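Local coordinates for protein maleylacetoacetate isomerase (Anaeromyxobacter dehalogenans, PDB 4IGJ) that probably converts maleylacetoacetate to fumarylacetoacetate with the help of glutathione, as a zeta-class member of the glutathione transferase superfamily, at residues Ala36-Leu41 and His126-Thr131; Leu43-Leu48 and Ala221-Ala226; His88-Ser93 and Leu97-Glu102; Arg176-Asp181 and Leu185-Leu190. All blocks are in the same frame, centred on the assembly; numbering follows the deposited sequence. Where two conformers were deposited one is given.

Contact 1 (Ala36-Leu41 and His126-Thr131); sequences AWRVRL and HVNSGT
Arg38 crosses to Val127 and Asn128 almost alone, and one water completes the link. This water lies in the guanidinium plane, at its edge. It accepts from Arg38 NH2 at 2.9 Å. It also donates to the backbone carbonyl Asn128 O, at 2.8 Å. The packing contact is slighter. Arg38 NH2 stands 3.9 Å from CG1 of Val127, and the two side chains run alongside each other in opposite directions. Arg38 CG is anti to its carbonyl carbon (chi1 -57°), and the chain is extended from there to NE. This long reach spans a gap of 9.9 Å between the CA atoms of Arg38 and Asn128. The amide of Asn128 comes close to the guanidinium, the two planes being 73° apart. Helix 34-45 carries the Trp-Arg-Val-Arg part of the zeta-class signature. The contact joins this helix of the thioredoxin-like N-terminal domain to helix 114-128 of the helical C-terminal domain. Both Arg38 and Asn128 bind glutathione in a crystal structure of this protein. The main polar partner of Arg38 is Ser93, through NH1. A leucine in place of Arg38 would probably leave the water and Ser93 OG without their guanidinium partner. Within 126-131 the chain turns, and Thr131 OG1 donates to His126 O at 2.8 Å. Asn128 also packs on Glu125 of the second subunit.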
# COMPACT_ATOMS: atom_id res chain seq x y z
N ALA A 36 -4.18 -1.19 12.38
CA ALA A 36 -5.43 -1.66 12.97
C ALA A 36 -6.42 -0.51 13.10
O ALA A 36 -7.62 -0.70 12.91
CB ALA A 36 -5.19 -2.30 14.33
N TRP A 37 -5.92 0.67 13.43
CA TRP A 37 -6.76 1.85 13.56
C TRP A 37 -7.51 2.14 12.25
O TRP A 37 -8.69 2.48 12.28
CB TRP A 37 -5.88 3.03 14.00
CG TRP A 37 -6.54 4.34 14.35
CD1 TRP A 37 -7.85 4.71 14.18
CD2 TRP A 37 -5.88 5.46 14.91
NE1 TRP A 37 -8.03 6.00 14.62
CE2 TRP A 37 -6.82 6.49 15.07
CE3 TRP A 37 -4.55 5.70 15.30
CZ2 TRP A 37 -6.49 7.73 15.61
CZ3 TRP A 37 -4.22 6.92 15.82
CH2 TRP A 37 -5.18 7.93 15.98
N ARG A 38 -6.84 1.99 11.11
CA ARG A 38 -7.49 2.19 9.81
C ARG A 38 -8.71 1.31 9.69
O ARG A 38 -9.77 1.75 9.22
CB ARG A 38 -6.55 1.87 8.65
CG ARG A 38 -5.24 2.66 8.65
CD ARG A 38 -4.22 1.89 7.86
NE ARG A 38 -2.91 2.54 7.81
CZ ARG A 38 -1.84 1.97 7.28
NH1 ARG A 38 -1.91 0.74 6.77
NH2 ARG A 38 -0.67 2.62 7.27
N VAL A 39 -8.57 0.05 10.10
CA VAL A 39 -9.67 -0.90 10.02
C VAL A 39 -10.78 -0.56 11.02
O VAL A 39 -11.97 -0.61 10.67
CB VAL A 39 -9.18 -2.35 10.13
CG1 VAL A 39 -10.35 -3.33 10.07
CG2 VAL A 39 -8.20 -2.64 8.99
N ARG A 40 -10.40 -0.15 12.23
CA ARG A 40 -11.38 0.30 13.21
C ARG A 40 -12.20 1.47 12.67
O ARG A 40 -13.40 1.55 12.92
CB ARG A 40 -10.69 0.70 14.52
CG ARG A 40 -9.98 -0.44 15.20
CD ARG A 40 -9.69 -0.13 16.67
NE ARG A 40 -8.86 1.05 16.86
CZ ARG A 40 -7.55 1.03 17.11
NH1 ARG A 40 -6.88 -0.12 17.18
NH2 ARG A 40 -6.90 2.18 17.29
N LEU A 41 -11.55 2.36 11.93
CA LEU A 41 -12.26 3.47 11.31
C LEU A 41 -13.24 3.01 10.23
O LEU A 41 -14.37 3.48 10.19
CB LEU A 41 -11.27 4.49 10.74
CG LEU A 41 -10.63 5.35 11.83
CD1 LEU A 41 -9.48 6.15 11.24
CD2 LEU A 41 -11.68 6.28 12.42
N HIS A 126 -0.39 6.53 -0.54
CA HIS A 126 0.69 7.41 -0.08
C HIS A 126 1.05 7.11 1.37
O HIS A 126 2.22 7.16 1.75
CB HIS A 126 0.28 8.88 -0.21
CG HIS A 126 0.45 9.44 -1.59
ND1 HIS A 126 1.64 9.38 -2.27
CD2 HIS A 126 -0.42 10.09 -2.40
CE1 HIS A 126 1.50 9.96 -3.45
NE2 HIS A 126 0.26 10.40 -3.55
N VAL A 127 0.05 6.79 2.18
CA VAL A 127 0.30 6.38 3.55
C VAL A 127 0.67 4.90 3.65
O VAL A 127 1.70 4.53 4.22
CB VAL A 127 -0.91 6.71 4.44
CG1 VAL A 127 -0.66 6.27 5.87
CG2 VAL A 127 -1.23 8.20 4.39
N ASN A 128 -0.19 4.05 3.09
CA ASN A 128 -0.08 2.60 3.19
C ASN A 128 1.27 2.08 2.73
O ASN A 128 1.88 1.24 3.39
CB ASN A 128 -1.21 1.96 2.36
CG ASN A 128 -1.31 0.46 2.55
OD1 ASN A 128 -1.32 -0.32 1.57
ND2 ASN A 128 -1.40 0.04 3.78
N SER A 129 1.73 2.57 1.59
CA SER A 129 2.99 2.09 1.04
C SER A 129 4.09 3.14 1.04
O SER A 129 5.27 2.80 0.98
CB SER A 129 2.78 1.54 -0.38
OG SER A 129 2.46 2.58 -1.30
N GLY A 130 3.72 4.41 1.10
CA GLY A 130 4.70 5.48 0.96
C GLY A 130 5.21 6.15 2.22
O GLY A 130 6.18 6.92 2.16
N THR A 131 4.57 5.88 3.35
CA THR A 131 4.90 6.55 4.60
C THR A 131 5.04 5.58 5.77
O THR A 131 6.11 5.48 6.39
CB THR A 131 3.84 7.62 4.93
OG1 THR A 131 3.65 8.48 3.81
CG2 THR A 131 4.27 8.44 6.13
O HOH W 1 1.01 0.55 6.01

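Contact 2 (Leu43-Leu48 and Ala221-Ala226); sequences LALKGL and APFQAA
Leu45 lies across the ring of Pro222 at about a right angle, while Ala44 touches the same proline with its methyl. The methyl of Ala44 points at the other helix. Its CB is 3.8 Å from Pro222 CB and 3.5 Å from the carbonyl oxygen Pro222 O. The small methyl lets the CA atoms of Ala44 and Pro222 come within 4.9 Å. Leu45 starts out less directly. With CG anti to the carbonyl carbon (chi1 -73°), its branch swings over to the partner helix. Leu45 CD2 then touches two groups, 3.8 Å from Pro222 CB and 3.9 Å from Phe223 CE2. The phenyl ring and the leucine are set at a slant, and CD1 is a little farther from the same ring carbon. The side-chain contacts are apolar. They join the end of helix 34-45, the first helix of the thioredoxin-like domain, to the short helix 221-226 of the C-terminal domain. Helix 34-45 closes here with a Schellman motif. Leu48 N bonds to Leu43 O at 3.0 Å, and Gly47 N to Ala44 O at 3.1 Å. Gly47 takes the positive phi of 69° that the turn needs. Pro222 is the second residue of its helix, where a missing N-H breaks no bond of the helix. Beyond the pair, Leu45 and Phe223 also pack on helix 185-199, through Cys188 for the leucine and Asp187 and Val191 for the phenyl ring. Lys46 leaves in another direction and makes a salt bridge with Glu101.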
# COMPACT_ATOMS: atom_id res chain seq x y z
N LEU A 43 -14.72 0.12 10.07
CA LEU A 43 -15.82 -0.55 10.77
C LEU A 43 -16.77 0.47 11.40
O LEU A 43 -18.00 0.36 11.27
CB LEU A 43 -15.26 -1.49 11.82
CG LEU A 43 -14.51 -2.68 11.24
CD1 LEU A 43 -13.59 -3.32 12.28
CD2 LEU A 43 -15.48 -3.72 10.66
N ALA A 44 -16.21 1.47 12.06
CA ALA A 44 -17.00 2.49 12.76
C ALA A 44 -17.81 3.33 11.78
O ALA A 44 -18.99 3.62 12.01
CB ALA A 44 -16.10 3.37 13.61
N LEU A 45 -17.18 3.71 10.66
CA LEU A 45 -17.85 4.54 9.66
C LEU A 45 -18.99 3.79 8.98
O LEU A 45 -19.96 4.40 8.52
CB LEU A 45 -16.84 5.06 8.63
CG LEU A 45 -15.91 6.16 9.16
CD1 LEU A 45 -14.69 6.37 8.24
CD2 LEU A 45 -16.65 7.48 9.39
N LYS A 46 -18.89 2.46 8.92
CA LYS A 46 -19.94 1.65 8.32
C LYS A 46 -20.96 1.14 9.34
O LYS A 46 -21.90 0.43 8.99
CB LYS A 46 -19.33 0.49 7.52
CG LYS A 46 -18.73 1.00 6.21
CD LYS A 46 -18.24 -0.10 5.29
CE LYS A 46 -17.61 0.52 4.04
NZ LYS A 46 -18.58 1.12 3.06
N GLY A 47 -20.76 1.51 10.60
CA GLY A 47 -21.70 1.16 11.65
C GLY A 47 -21.73 -0.32 11.97
O GLY A 47 -22.77 -0.85 12.37
N LEU A 48 -20.59 -0.98 11.80
CA LEU A 48 -20.50 -2.42 11.96
C LEU A 48 -19.98 -2.81 13.33
O LEU A 48 -18.88 -2.40 13.73
CB LEU A 48 -19.60 -3.01 10.87
CG LEU A 48 -20.03 -2.75 9.43
CD1 LEU A 48 -18.95 -3.20 8.45
CD2 LEU A 48 -21.35 -3.44 9.11
N ALA A 221 -18.25 11.07 15.82
CA ALA A 221 -18.34 9.91 16.70
C ALA A 221 -17.57 8.64 16.25
O ALA A 221 -16.91 8.02 17.07
CB ALA A 221 -19.81 9.58 17.01
N PRO A 222 -17.66 8.26 14.96
CA PRO A 222 -16.91 7.07 14.55
C PRO A 222 -15.39 7.22 14.70
O PRO A 222 -14.73 6.23 15.04
CB PRO A 222 -17.27 6.91 13.07
CG PRO A 222 -18.57 7.61 12.92
CD PRO A 222 -18.54 8.75 13.88
N PHE A 223 -14.86 8.41 14.46
CA PHE A 223 -13.43 8.64 14.69
C PHE A 223 -13.09 8.58 16.18
O PHE A 223 -12.08 7.98 16.57
CB PHE A 223 -12.97 9.95 14.06
CG PHE A 223 -12.78 9.87 12.56
CD1 PHE A 223 -11.51 9.66 12.03
CD2 PHE A 223 -13.85 9.97 11.69
CE1 PHE A 223 -11.32 9.56 10.66
CE2 PHE A 223 -13.67 9.87 10.32
CZ PHE A 223 -12.40 9.67 9.80
N GLN A 224 -13.92 9.20 17.01
CA GLN A 224 -13.71 9.13 18.45
C GLN A 224 -13.71 7.68 18.95
O GLN A 224 -12.87 7.30 19.77
CB GLN A 224 -14.73 10.01 19.19
CG GLN A 224 -14.50 11.50 18.94
CD GLN A 224 -15.58 12.39 19.53
OE1 GLN A 224 -16.19 12.06 20.54
NE2 GLN A 224 -15.82 13.53 18.89
N ALA A 225 -14.62 6.87 18.43
CA ALA A 225 -14.72 5.47 18.82
C ALA A 225 -13.48 4.65 18.46
O ALA A 225 -13.14 3.69 19.16
CB ALA A 225 -15.98 4.83 18.23
N ALA A 226 -12.82 5.01 17.36
CA ALA A 226 -11.73 4.18 16.83
C ALA A 226 -10.34 4.58 17.34
O ALA A 226 -9.36 3.87 17.10
CB ALA A 226 -11.76 4.21 15.30

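Contact 3 (His88-Ser93 and Leu97-Glu102); sequences HLLVQS and LEWLEE
Leu90 on strand 87-91 packs on Trp99 of helix 93-103. This strand and helix end the beta-beta-alpha part of the thioredoxin-like domain. At the start of 88-93, His88 is tied to Val81 by backbone bonds, and its ring stacks on Trp115 of the second subunit. Leu90 comes next, pointing at the helix. Its CD1 lies over one face of the indole in a CH-pi contact, 3.8 Å from the centroid of the five-membered ring and 24° off the normal. The nearest atom is Trp99 CD2, 3.5 Å from Leu90 CD1. Trp99 has CG anti to its backbone N (chi1 180°), which carries the indole out to the strand. The same indole meets Trp115 of the second subunit, so the packing reaches the dimer interface. Gln92, with positive phi, takes the N-cap position. Ser93 opens the helix. Its OG bonds to Tyr189 and Arg38. Ser93 is a glutathione-binding residue in a crystal structure of this protein. Ser93 O accepts a nearly straight helical bond from Leu97 N, at 2.9 Å with an angle of 165°. The side chain of Leu97 leans against the same oxygen, its CG 3.3 Å from Ser93 O.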
# COMPACT_ATOMS: atom_id res chain seq x y z
N HIS A 88 -13.11 -16.91 7.75
CA HIS A 88 -12.17 -16.27 6.84
C HIS A 88 -11.33 -15.29 7.64
O HIS A 88 -11.86 -14.53 8.45
CB HIS A 88 -12.90 -15.56 5.69
CG HIS A 88 -13.54 -16.49 4.71
ND1 HIS A 88 -14.80 -17.01 4.89
CD2 HIS A 88 -13.08 -17.01 3.54
CE1 HIS A 88 -15.10 -17.80 3.87
NE2 HIS A 88 -14.08 -17.82 3.04
N LEU A 89 -10.02 -15.32 7.42
CA LEU A 89 -9.13 -14.38 8.09
C LEU A 89 -8.64 -13.40 7.05
O LEU A 89 -7.89 -13.76 6.14
CB LEU A 89 -7.95 -15.11 8.72
CG LEU A 89 -8.36 -16.12 9.80
CD1 LEU A 89 -7.16 -16.87 10.36
CD2 LEU A 89 -9.11 -15.41 10.92
N LEU A 90 -9.07 -12.15 7.17
CA LEU A 90 -8.68 -11.13 6.20
C LEU A 90 -7.51 -10.33 6.74
O LEU A 90 -7.52 -9.90 7.90
CB LEU A 90 -9.85 -10.20 5.90
CG LEU A 90 -11.13 -10.91 5.45
CD1 LEU A 90 -12.20 -9.87 5.16
CD2 LEU A 90 -10.87 -11.78 4.23
N VAL A 91 -6.49 -10.15 5.91
CA VAL A 91 -5.28 -9.44 6.30
C VAL A 91 -4.96 -8.31 5.34
O VAL A 91 -5.49 -8.28 4.23
CB VAL A 91 -4.06 -10.39 6.42
CG1 VAL A 91 -4.32 -11.47 7.48
CG2 VAL A 91 -3.73 -11.03 5.07
N GLN A 92 -4.07 -7.41 5.76
CA GLN A 92 -3.65 -6.19 5.04
C GLN A 92 -4.74 -5.14 5.07
O GLN A 92 -5.83 -5.35 4.54
CB GLN A 92 -3.19 -6.47 3.60
CG GLN A 92 -1.82 -7.11 3.50
CD GLN A 92 -0.67 -6.15 3.81
OE1 GLN A 92 -0.83 -4.93 3.77
NE2 GLN A 92 0.49 -6.70 4.12
N SER A 93 -4.45 -4.01 5.71
CA SER A 93 -5.47 -2.98 5.91
C SER A 93 -6.24 -2.59 4.64
O SER A 93 -7.46 -2.46 4.67
CB SER A 93 -4.89 -1.73 6.60
OG SER A 93 -3.96 -1.05 5.77
N LEU A 97 -10.21 -3.16 4.07
CA LEU A 97 -11.10 -2.03 3.81
C LEU A 97 -11.83 -2.15 2.47
O LEU A 97 -13.01 -1.80 2.39
CB LEU A 97 -10.33 -0.70 3.90
CG LEU A 97 -9.93 -0.34 5.33
CD1 LEU A 97 -8.81 0.70 5.34
CD2 LEU A 97 -11.13 0.18 6.13
N GLU A 98 -11.15 -2.66 1.44
CA GLU A 98 -11.80 -2.86 0.15
C GLU A 98 -12.88 -3.94 0.26
O GLU A 98 -13.92 -3.84 -0.39
CB GLU A 98 -10.79 -3.23 -0.94
CG GLU A 98 -9.77 -2.11 -1.27
CD GLU A 98 -10.16 -1.19 -2.43
OE1 GLU A 98 -11.30 -1.22 -2.94
OE2 GLU A 98 -9.28 -0.39 -2.82
N TRP A 99 -12.64 -4.95 1.10
CA TRP A 99 -13.66 -5.96 1.36
C TRP A 99 -14.87 -5.36 2.06
O TRP A 99 -16.01 -5.62 1.68
CB TRP A 99 -13.10 -7.11 2.20
CG TRP A 99 -14.15 -8.16 2.48
CD1 TRP A 99 -14.52 -9.19 1.67
CD2 TRP A 99 -14.96 -8.27 3.66
NE1 TRP A 99 -15.53 -9.92 2.26
CE2 TRP A 99 -15.80 -9.39 3.49
CE3 TRP A 99 -15.04 -7.53 4.85
CZ2 TRP A 99 -16.72 -9.78 4.47
CZ3 TRP A 99 -15.97 -7.93 5.81
CH2 TRP A 99 -16.79 -9.04 5.61
N LEU A 100 -14.63 -4.57 3.10
CA LEU A 100 -15.72 -3.90 3.81
C LEU A 100 -16.55 -3.05 2.85
O LEU A 100 -17.77 -2.98 2.95
CB LEU A 100 -15.19 -3.05 4.97
CG LEU A 100 -14.69 -3.82 6.19
CD1 LEU A 100 -13.91 -2.90 7.13
CD2 LEU A 100 -15.84 -4.46 6.94
N GLU A 101 -15.88 -2.40 1.91
CA GLU A 101 -16.56 -1.52 0.96
C GLU A 101 -17.41 -2.32 -0.03
O GLU A 101 -18.50 -1.87 -0.41
CB GLU A 101 -15.54 -0.63 0.26
CG GLU A 101 -16.13 0.29 -0.79
CD GLU A 101 -16.85 1.51 -0.22
OE1 GLU A 101 -16.89 1.67 1.02
OE2 GLU A 101 -17.37 2.31 -1.02
N GLU A 102 -16.93 -3.49 -0.44
CA GLU A 102 -17.69 -4.36 -1.35
C GLU A 102 -18.85 -5.05 -0.63
O GLU A 102 -19.95 -5.16 -1.16
CB GLU A 102 -16.78 -5.41 -2.00
CG GLU A 102 -15.77 -4.79 -2.97
CD GLU A 102 -14.78 -5.78 -3.58
OE1 GLU A 102 -14.68 -6.93 -3.11
OE2 GLU A 102 -14.11 -5.37 -4.54

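Contact 4 (Arg176-Asp181 and Leu185-Leu190); sequences RFSHGD and LADCYL
Ser178 gives two hydrogen bonds to one carboxylate oxygen, OD1 of Asp187. The backbone donor Ser178 N is 3.0 Å away and meets the syn lone pair of Asp187 OD1, with an N-H...O angle of 155°. The hydroxyl comes in differently. Ser178 OG donates to Asp187 OD1 at 2.7 Å, from above the carboxylate plane, 48° out of it. This OG is anti to its carbonyl carbon (chi1 -64°), which turns it to the helix. Asp187 OD2 lies 2.6 Å from a water that probably donates to it. The water accepts a hydrogen bond from His179 N at 2.8 Å. OD2 also accepts from Thr184 N. The sequence Thr-Leu-Ala-Asp at the start of helix 185-199 fits the Ser/Thr-x-x-Asp N-capping box known from this superfamily, and the bond from Thr184 N to the Asp187 carboxylate is the one expected of it. Here the same carboxylate also holds the loop after helix 150-171. An alanine in place of Asp187 would probably leave Ser178 N, Ser178 OG and Thr184 N without their acceptor and free the loop to shift. Apolar groups lie beside this network. Ser178 CB rests 3.6 Å from Ala186 CB, and Leu190 CD2 is 3.7 Å from Ser178 OG. In the loop, Phe177 N bonds to Gly180 O. Phe177 packs on Cys217 and Leu220, and Asp187 and Leu190 on Val213 of helix 208-218.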
# COMPACT_ATOMS: atom_id res chain seq x y z
N ARG A 176 -14.23 19.49 3.09
CA ARG A 176 -13.99 19.43 4.52
C ARG A 176 -13.09 18.24 4.86
O ARG A 176 -12.40 18.25 5.88
CB ARG A 176 -15.32 19.34 5.27
CG ARG A 176 -15.22 19.19 6.79
CD ARG A 176 -16.53 19.61 7.45
NE ARG A 176 -16.61 19.29 8.87
CZ ARG A 176 -16.05 20.02 9.84
NH1 ARG A 176 -15.35 21.11 9.54
NH2 ARG A 176 -16.19 19.65 11.10
N PHE A 177 -13.07 17.23 3.99
CA PHE A 177 -12.30 16.01 4.25
C PHE A 177 -11.27 15.78 3.15
O PHE A 177 -11.10 16.62 2.28
CB PHE A 177 -13.24 14.81 4.41
CG PHE A 177 -14.15 14.92 5.59
CD1 PHE A 177 -13.75 14.44 6.83
CD2 PHE A 177 -15.39 15.52 5.48
CE1 PHE A 177 -14.58 14.55 7.93
CE2 PHE A 177 -16.23 15.62 6.59
CZ PHE A 177 -15.82 15.15 7.82
N SER A 178 -10.57 14.65 3.18
CA SER A 178 -9.52 14.40 2.20
C SER A 178 -10.04 14.41 0.77
O SER A 178 -9.37 14.90 -0.14
CB SER A 178 -8.81 13.07 2.47
OG SER A 178 -8.12 13.07 3.71
N HIS A 179 -11.24 13.87 0.57
CA HIS A 179 -11.88 13.86 -0.74
C HIS A 179 -13.32 14.30 -0.59
O HIS A 179 -14.15 13.56 -0.06
CB HIS A 179 -11.84 12.47 -1.37
CG HIS A 179 -12.40 12.41 -2.75
ND1 HIS A 179 -11.68 12.79 -3.87
CD2 HIS A 179 -13.62 12.03 -3.20
CE1 HIS A 179 -12.43 12.64 -4.95
NE2 HIS A 179 -13.61 12.17 -4.57
N GLY A 180 -13.61 15.50 -1.05
CA GLY A 180 -14.95 16.04 -0.95
C GLY A 180 -15.36 16.35 0.47
O GLY A 180 -14.53 16.68 1.32
N ASP A 181 -16.66 16.22 0.73
CA ASP A 181 -17.24 16.73 1.96
C ASP A 181 -17.72 15.64 2.91
O ASP A 181 -18.50 15.90 3.83
CB ASP A 181 -18.38 17.69 1.62
CG ASP A 181 -17.92 18.87 0.78
OD1 ASP A 181 -16.87 19.46 1.12
OD2 ASP A 181 -18.60 19.19 -0.21
N LEU A 185 -12.00 6.40 2.46
CA LEU A 185 -10.84 5.60 2.83
C LEU A 185 -9.59 6.45 3.05
O LEU A 185 -8.74 6.10 3.87
CB LEU A 185 -10.58 4.50 1.80
CG LEU A 185 -11.61 3.37 1.71
CD1 LEU A 185 -11.09 2.29 0.79
CD2 LEU A 185 -11.91 2.78 3.09
N ALA A 186 -9.48 7.57 2.33
CA ALA A 186 -8.31 8.44 2.48
C ALA A 186 -8.16 8.96 3.91
O ALA A 186 -7.05 9.02 4.43
CB ALA A 186 -8.37 9.59 1.49
N ASP A 187 -9.28 9.32 4.54
CA ASP A 187 -9.23 9.80 5.92
C ASP A 187 -8.86 8.69 6.89
O ASP A 187 -8.26 8.95 7.93
CB ASP A 187 -10.56 10.43 6.30
CG ASP A 187 -10.99 11.49 5.32
OD1 ASP A 187 -10.27 12.51 5.22
OD2 ASP A 187 -12.02 11.30 4.64
N CYS A 188 -9.24 7.46 6.56
CA CYS A 188 -8.91 6.31 7.39
C CYS A 188 -7.41 6.09 7.49
O CYS A 188 -6.92 5.55 8.49
CB CYS A 188 -9.60 5.04 6.87
SG CYS A 188 -11.43 5.11 6.93
N TYR A 189 -6.68 6.51 6.46
CA TYR A 189 -5.21 6.44 6.43
C TYR A 189 -4.55 7.71 6.98
O TYR A 189 -3.54 7.63 7.69
CB TYR A 189 -4.71 6.12 5.00
CG TYR A 189 -4.86 4.66 4.67
CD1 TYR A 189 -3.79 3.79 4.79
CD2 TYR A 189 -6.10 4.14 4.28
CE1 TYR A 189 -3.93 2.43 4.53
CE2 TYR A 189 -6.24 2.78 4.03
CZ TYR A 189 -5.17 1.94 4.15
OH TYR A 189 -5.31 0.60 3.91
N LEU A 190 -5.11 8.87 6.66
CA LEU A 190 -4.55 10.14 7.12
C LEU A 190 -4.52 10.28 8.65
O LEU A 190 -3.50 10.64 9.23
CB LEU A 190 -5.34 11.30 6.53
CG LEU A 190 -4.90 12.67 7.05
CD1 LEU A 190 -3.49 12.96 6.59
CD2 LEU A 190 -5.86 13.72 6.55
O HOH W 2 -12.58 12.13 2.24

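Contacts 1 and 2 share helix 34-45 and join the two domains along it, with centres 15 Å apart. Arg40 NE reaches Ala226 O at 2.9 Å between them. Contact 3 belongs to the N-terminal domain and contact 4 to the C-terminal domain, with centres 19 Å apart. They meet where Tyr189 OH is 2.8 Å from Ser93 OG. Ser93 OG is also 2.9 Å from Arg38 NH1 of contact 1. Arg38, Ser93 and Asn128 mark the site where glutathione is seen in a structure of this protein. Lys46 NZ and Glu101 OE1 tie contact 2 to contact 3 at 2.7 Å. A bound sulfate near Arg38 probably comes from the crystallisation liquor. Contacts 1 and 3 touch the second subunit.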